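Local coordinates for protein accelerated-cell-death 11 (Arabidopsis thaliana, PDB 4NT1) that moves ceramide-1-phosphate and phytoceramide-1-phosphate between membranes but does not carry ceramide or glycosphingolipids, at residues Arg107-Ile119 and Pro131-His143. Residues are numbered along the deposited sequence; the frame is centred on the assembly and turned at random.
Sequences RGLDMVKVLFEQI and PATKSYAQVFAPH
With CG turned away from its own carbonyl carbon (chi1 -69°) and the chain extended from CG to NE, R107 reaches H143 and lays its guanidinium flat on one face of the imidazole. The group centres are 3.6 Å apart and the planes tilted by 17°, with R107 CD also over the ring as a CH-pi contact. R107 NH2 also forms a salt bridge with the C-terminal carboxylate of W207 and a hydrogen bond to I205 O, which probably help fix the rotation of the guanidinium. M111 has CG opposite its backbone N (chi1 -161°) and then bends, bringing SD to the edge of the F140 ring, 4.7 Å from its centroid; M111 CB meets F140 CE2 at 3.5 Å. The tip of that ring, CZ, rests by the backbone of G108. Beside it V139 sets CG1 against R107 O (3.2 Å) and CG2 over the backbone at M111 CA. In the middle, S135 CB presses on the backbone of helix 98-121 at L115 N (3.4 Å), while V114 CG1 lies on S135 CA. Farther along, P131 CB packs against Q118 CB and I119 CG1, and the aliphatic CD of K134 passes 3.4 Å from Q118 OE1. Polar linkage between the side chains of D110 and Q138 runs through one water, which donates to D110 OD2 (2.6 Å) and accepts from Q138 NE2. Helix 34-51 lies against M111, and F57 meets F140 edge-to-face. Y136, on another side of its helix, bonds through OH to H144, which, like R104 near R107, binds the ceramide-1-phosphate lipid. Helices 107-119 and 131-139 run roughly antiparallel, their axes 8.3 Å apart at closest approach, a packed helix pair of the all-helical GLTP fold, probably beside the headgroup site.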
loop_
_atom_site.group_PDB
_atom_site.type_symbol
_atom_site.label_atom_id
_atom_site.label_comp_id
_atom_site.label_asym_id
_atom_site.label_seq_id
_atom_site.Cartn_x
_atom_site.Cartn_y
_atom_site.Cartn_z
ATOM N N ARG A 107 -0.976 -4.849 2.535
ATOM C CA ARG A 107 -2.340 -4.725 2.024
ATOM C C ARG A 107 -2.622 -3.323 1.483
ATOM O O ARG A 107 -3.281 -3.164 0.448
ATOM C CB ARG A 107 -3.364 -5.127 3.094
ATOM C CG ARG A 107 -3.341 -6.613 3.404
ATOM C CD ARG A 107 -4.160 -6.938 4.637
ATOM N NE ARG A 107 -4.099 -8.364 4.946
ATOM C CZ ARG A 107 -4.429 -8.889 6.121
ATOM N NH1 ARG A 107 -4.849 -8.106 7.112
ATOM N NH2 ARG A 107 -4.352 -10.201 6.298
ATOM N N GLY A 108 -2.130 -2.301 2.177
ATOM C CA GLY A 108 -2.283 -0.940 1.699
ATOM C C GLY A 108 -1.618 -0.708 0.344
ATOM O O GLY A 108 -2.193 -0.077 -0.546
ATOM N N LEU A 109 -0.395 -1.214 0.189
ATOM C CA LEU A 109 0.318 -1.081 -1.081
ATOM C C LEU A 109 -0.464 -1.754 -2.192
ATOM O O LEU A 109 -0.526 -1.249 -3.316
ATOM C CB LEU A 109 1.702 -1.715 -1.005
ATOM C CG LEU A 109 2.672 -1.100 -0.008
ATOM C CD1 LEU A 109 3.968 -1.908 0.030
ATOM C CD2 LEU A 109 2.950 0.385 -0.322
ATOM N N ASP A 110 -1.053 -2.903 -1.874
ATOM C CA ASP A 110 -1.838 -3.663 -2.840
ATOM C C ASP A 110 -3.114 -2.897 -3.194
ATOM O O ASP A 110 -3.468 -2.793 -4.370
ATOM C CB ASP A 110 -2.156 -5.055 -2.261
ATOM C CG ASP A 110 -2.542 -6.077 -3.320
ATOM O OD1 ASP A 110 -2.292 -5.838 -4.517
ATOM O OD2 ASP A 110 -3.093 -7.139 -2.934
ATOM N N MET A 111 -3.798 -2.328 -2.201
ATOM C CA MET A 111 -5.002 -1.552 -2.519
ATOM C C MET A 111 -4.694 -0.377 -3.457
ATOM O O MET A 111 -5.460 -0.087 -4.374
ATOM C CB MET A 111 -5.724 -1.035 -1.268
ATOM C CG MET A 111 -7.207 -0.651 -1.567
ATOM S SD MET A 111 -7.807 0.743 -0.592
ATOM C CE MET A 111 -7.192 2.150 -1.527
ATOM N N VAL A 112 -3.583 0.308 -3.209
ATOM C CA VAL A 112 -3.186 1.425 -4.060
ATOM C C VAL A 112 -2.850 0.911 -5.460
ATOM O O VAL A 112 -3.260 1.508 -6.456
ATOM C CB VAL A 112 -2.029 2.252 -3.460
ATOM C CG1 VAL A 112 -1.584 3.355 -4.448
ATOM C CG2 VAL A 112 -2.459 2.885 -2.132
ATOM N N LYS A 113 -2.139 -0.208 -5.538
ATOM C CA LYS A 113 -1.856 -0.811 -6.836
ATOM C C LYS A 113 -3.137 -1.072 -7.640
ATOM O O LYS A 113 -3.205 -0.741 -8.822
ATOM C CB LYS A 113 -1.080 -2.124 -6.697
ATOM C CG LYS A 113 -0.748 -2.761 -8.051
ATOM C CD LYS A 113 -0.177 -4.162 -7.932
ATOM C CE LYS A 113 -1.261 -5.193 -7.780
ATOM N NZ LYS A 113 -0.981 -6.371 -8.647
ATOM N N VAL A 114 -4.142 -1.678 -7.007
ATOM C CA VAL A 114 -5.402 -1.981 -7.703
ATOM C C VAL A 114 -6.159 -0.707 -8.026
ATOM O O VAL A 114 -6.719 -0.561 -9.111
ATOM C CB VAL A 114 -6.314 -2.917 -6.877
ATOM C CG1 VAL A 114 -7.673 -3.122 -7.584
ATOM C CG2 VAL A 114 -5.620 -4.250 -6.640
ATOM N N LEU A 115 -6.179 0.220 -7.076
ATOM C CA LEU A 115 -6.765 1.527 -7.330
ATOM C C LEU A 115 -6.193 2.152 -8.612
ATOM O O LEU A 115 -6.948 2.574 -9.501
ATOM C CB LEU A 115 -6.522 2.461 -6.144
ATOM C CG LEU A 115 -6.961 3.896 -6.408
ATOM C CD1 LEU A 115 -8.483 3.945 -6.529
ATOM C CD2 LEU A 115 -6.496 4.784 -5.271
ATOM N N PHE A 116 -4.862 2.215 -8.706
ATOM C CA PHE A 116 -4.201 2.765 -9.888
ATOM C C PHE A 116 -4.534 1.985 -11.172
ATOM O O PHE A 116 -4.831 2.574 -12.216
ATOM C CB PHE A 116 -2.677 2.833 -9.682
ATOM C CG PHE A 116 -2.229 3.957 -8.779
ATOM C CD1 PHE A 116 -3.154 4.766 -8.129
ATOM C CD2 PHE A 116 -0.879 4.204 -8.578
ATOM C CE1 PHE A 116 -2.739 5.803 -7.294
ATOM C CE2 PHE A 116 -0.460 5.245 -7.754
ATOM C CZ PHE A 116 -1.389 6.042 -7.115
ATOM N N GLU A 117 -4.467 0.663 -11.102
ATOM C CA GLU A 117 -4.834 -0.171 -12.240
ATOM C C GLU A 117 -6.247 0.178 -12.704
ATOM O O GLU A 117 -6.525 0.266 -13.903
ATOM C CB GLU A 117 -4.784 -1.658 -11.865
ATOM C CG GLU A 117 -3.383 -2.261 -11.807
ATOM C CD GLU A 117 -3.364 -3.659 -11.185
ATOM O OE1 GLU A 117 -4.292 -3.988 -10.421
ATOM O OE2 GLU A 117 -2.413 -4.429 -11.455
ATOM N N GLN A 118 -7.155 0.356 -11.753
ATOM C CA GLN A 118 -8.553 0.578 -12.104
ATOM C C GLN A 118 -8.796 1.983 -12.641
ATOM O O GLN A 118 -9.639 2.175 -13.527
ATOM C CB GLN A 118 -9.481 0.269 -10.927
ATOM C CG GLN A 118 -9.510 -1.215 -10.558
ATOM C CD GLN A 118 -10.157 -2.054 -11.637
ATOM O OE1 GLN A 118 -11.126 -1.632 -12.266
ATOM N NE2 GLN A 118 -9.612 -3.242 -11.876
ATOM N N ILE A 119 -8.069 2.961 -12.108
ATOM C CA ILE A 119 -8.127 4.311 -12.646
ATOM C C ILE A 119 -7.672 4.299 -14.104
ATOM O O ILE A 119 -8.343 4.837 -14.983
ATOM C CB ILE A 119 -7.281 5.293 -11.821
ATOM C CG1 ILE A 119 -7.945 5.535 -10.458
ATOM C CG2 ILE A 119 -7.111 6.601 -12.573
ATOM C CD1 ILE A 119 -7.155 6.450 -9.537
ATOM N N PRO A 131 -13.272 2.557 -9.462
ATOM C CA PRO A 131 -11.914 2.171 -9.041
ATOM C C PRO A 131 -11.742 2.103 -7.521
ATOM O O PRO A 131 -11.115 1.168 -7.023
ATOM C CB PRO A 131 -11.025 3.285 -9.619
ATOM C CG PRO A 131 -11.816 3.838 -10.775
ATOM C CD PRO A 131 -13.269 3.700 -10.393
ATOM N N ALA A 132 -12.261 3.087 -6.793
ATOM C CA ALA A 132 -12.123 3.075 -5.330
ATOM C C ALA A 132 -12.900 1.903 -4.724
ATOM O O ALA A 132 -12.408 1.206 -3.832
ATOM C CB ALA A 132 -12.579 4.386 -4.738
ATOM N N THR A 133 -14.112 1.677 -5.219
ATOM C CA THR A 133 -14.921 0.552 -4.742
ATOM C C THR A 133 -14.291 -0.811 -5.055
ATOM O O THR A 133 -14.239 -1.689 -4.194
ATOM C CB THR A 133 -16.363 0.609 -5.302
ATOM O OG1 THR A 133 -17.006 1.787 -4.816
ATOM C CG2 THR A 133 -17.159 -0.622 -4.858
ATOM N N LYS A 134 -13.802 -0.988 -6.282
ATOM C CA LYS A 134 -13.222 -2.269 -6.682
ATOM C C LYS A 134 -11.934 -2.587 -5.923
ATOM O O LYS A 134 -11.689 -3.734 -5.550
ATOM C CB LYS A 134 -12.962 -2.307 -8.186
ATOM C CG LYS A 134 -14.228 -2.449 -9.023
ATOM C CD LYS A 134 -13.909 -2.367 -10.509
ATOM C CE LYS A 134 -15.157 -2.566 -11.360
ATOM N NZ LYS A 134 -14.851 -2.548 -12.822
ATOM N N SER A 135 -11.105 -1.573 -5.701
ATOM C CA SER A 135 -9.853 -1.808 -4.991
ATOM C C SER A 135 -10.140 -2.098 -3.515
ATOM O O SER A 135 -9.505 -2.960 -2.917
ATOM C CB SER A 135 -8.887 -0.627 -5.163
ATOM O OG SER A 135 -9.429 0.568 -4.629
ATOM N N TYR A 136 -11.112 -1.400 -2.935
ATOM C CA TYR A 136 -11.467 -1.659 -1.542
ATOM C C TYR A 136 -12.039 -3.062 -1.369
ATOM O O TYR A 136 -11.636 -3.806 -0.468
ATOM C CB TYR A 136 -12.475 -0.634 -1.004
ATOM C CG TYR A 136 -12.987 -1.048 0.343
ATOM C CD1 TYR A 136 -12.244 -0.792 1.490
ATOM C CD2 TYR A 136 -14.177 -1.758 0.473
ATOM C CE1 TYR A 136 -12.685 -1.198 2.732
ATOM C CE2 TYR A 136 -14.626 -2.171 1.724
ATOM C CZ TYR A 136 -13.873 -1.893 2.841
ATOM O OH TYR A 136 -14.307 -2.290 4.083
ATOM N N ALA A 137 -12.972 -3.424 -2.243
ATOM C CA ALA A 137 -13.663 -4.714 -2.128
ATOM C C ALA A 137 -12.716 -5.895 -2.346
ATOM O O ALA A 137 -12.864 -6.937 -1.724
ATOM C CB ALA A 137 -14.833 -4.775 -3.109
ATOM N N GLN A 138 -11.743 -5.737 -3.237
ATOM C CA GLN A 138 -10.787 -6.812 -3.471
ATOM C C GLN A 138 -9.788 -6.961 -2.328
ATOM O O GLN A 138 -9.483 -8.074 -1.899
ATOM C CB GLN A 138 -10.027 -6.614 -4.783
ATOM C CG GLN A 138 -8.998 -7.709 -5.060
ATOM C CD GLN A 138 -8.161 -7.427 -6.293
ATOM O OE1 GLN A 138 -8.667 -6.915 -7.289
ATOM N NE2 GLN A 138 -6.872 -7.751 -6.229
ATOM N N VAL A 139 -9.266 -5.839 -1.844
ATOM C CA VAL A 139 -8.141 -5.889 -0.914
ATOM C C VAL A 139 -8.534 -5.845 0.563
ATOM O O VAL A 139 -8.031 -6.635 1.362
ATOM C CB VAL A 139 -7.101 -4.779 -1.241
ATOM C CG1 VAL A 139 -5.947 -4.796 -0.233
ATOM C CG2 VAL A 139 -6.578 -4.962 -2.660
ATOM N N PHE A 140 -9.439 -4.943 0.928
ATOM C CA PHE A 140 -9.727 -4.710 2.337
ATOM C C PHE A 140 -11.037 -5.311 2.856
ATOM O O PHE A 140 -11.109 -5.730 4.005
ATOM C CB PHE A 140 -9.672 -3.215 2.667
ATOM C CG PHE A 140 -8.279 -2.684 2.864
ATOM C CD1 PHE A 140 -7.499 -3.123 3.920
ATOM C CD2 PHE A 140 -7.762 -1.725 2.007
ATOM C CE1 PHE A 140 -6.214 -2.626 4.108
ATOM C CE2 PHE A 140 -6.478 -1.220 2.192
ATOM C CZ PHE A 140 -5.709 -1.673 3.243
ATOM N N ALA A 141 -12.075 -5.348 2.029
ATOM C CA ALA A 141 -13.339 -5.903 2.501
ATOM C C ALA A 141 -13.204 -7.295 3.150
ATOM O O ALA A 141 -13.869 -7.564 4.142
ATOM C CB ALA A 141 -14.393 -5.915 1.382
ATOM N N PRO A 142 -12.355 -8.187 2.596
ATOM C CA PRO A 142 -12.259 -9.522 3.207
ATOM C C PRO A 142 -11.714 -9.512 4.636
ATOM O O PRO A 142 -11.809 -10.525 5.329
ATOM C CB PRO A 142 -11.275 -10.262 2.289
ATOM C CG PRO A 142 -11.345 -9.525 0.989
ATOM C CD PRO A 142 -11.532 -8.090 1.379
ATOM N N HIS A 143 -11.157 -8.388 5.070
ATOM C CA HIS A 143 -10.474 -8.326 6.360
ATOM C C HIS A 143 -11.219 -7.404 7.307
ATOM O O HIS A 143 -10.791 -7.178 8.443
ATOM C CB HIS A 143 -9.025 -7.845 6.176
ATOM C CG HIS A 143 -8.245 -8.646 5.178
ATOM N ND1 HIS A 143 -7.781 -9.914 5.444
ATOM C CD2 HIS A 143 -7.849 -8.360 3.915
ATOM C CE1 HIS A 143 -7.141 -10.381 4.387
ATOM N NE2 HIS A 143 -7.163 -9.455 3.446
HETATM O O HOH W 1 -5.263 -8.416 -3.653
#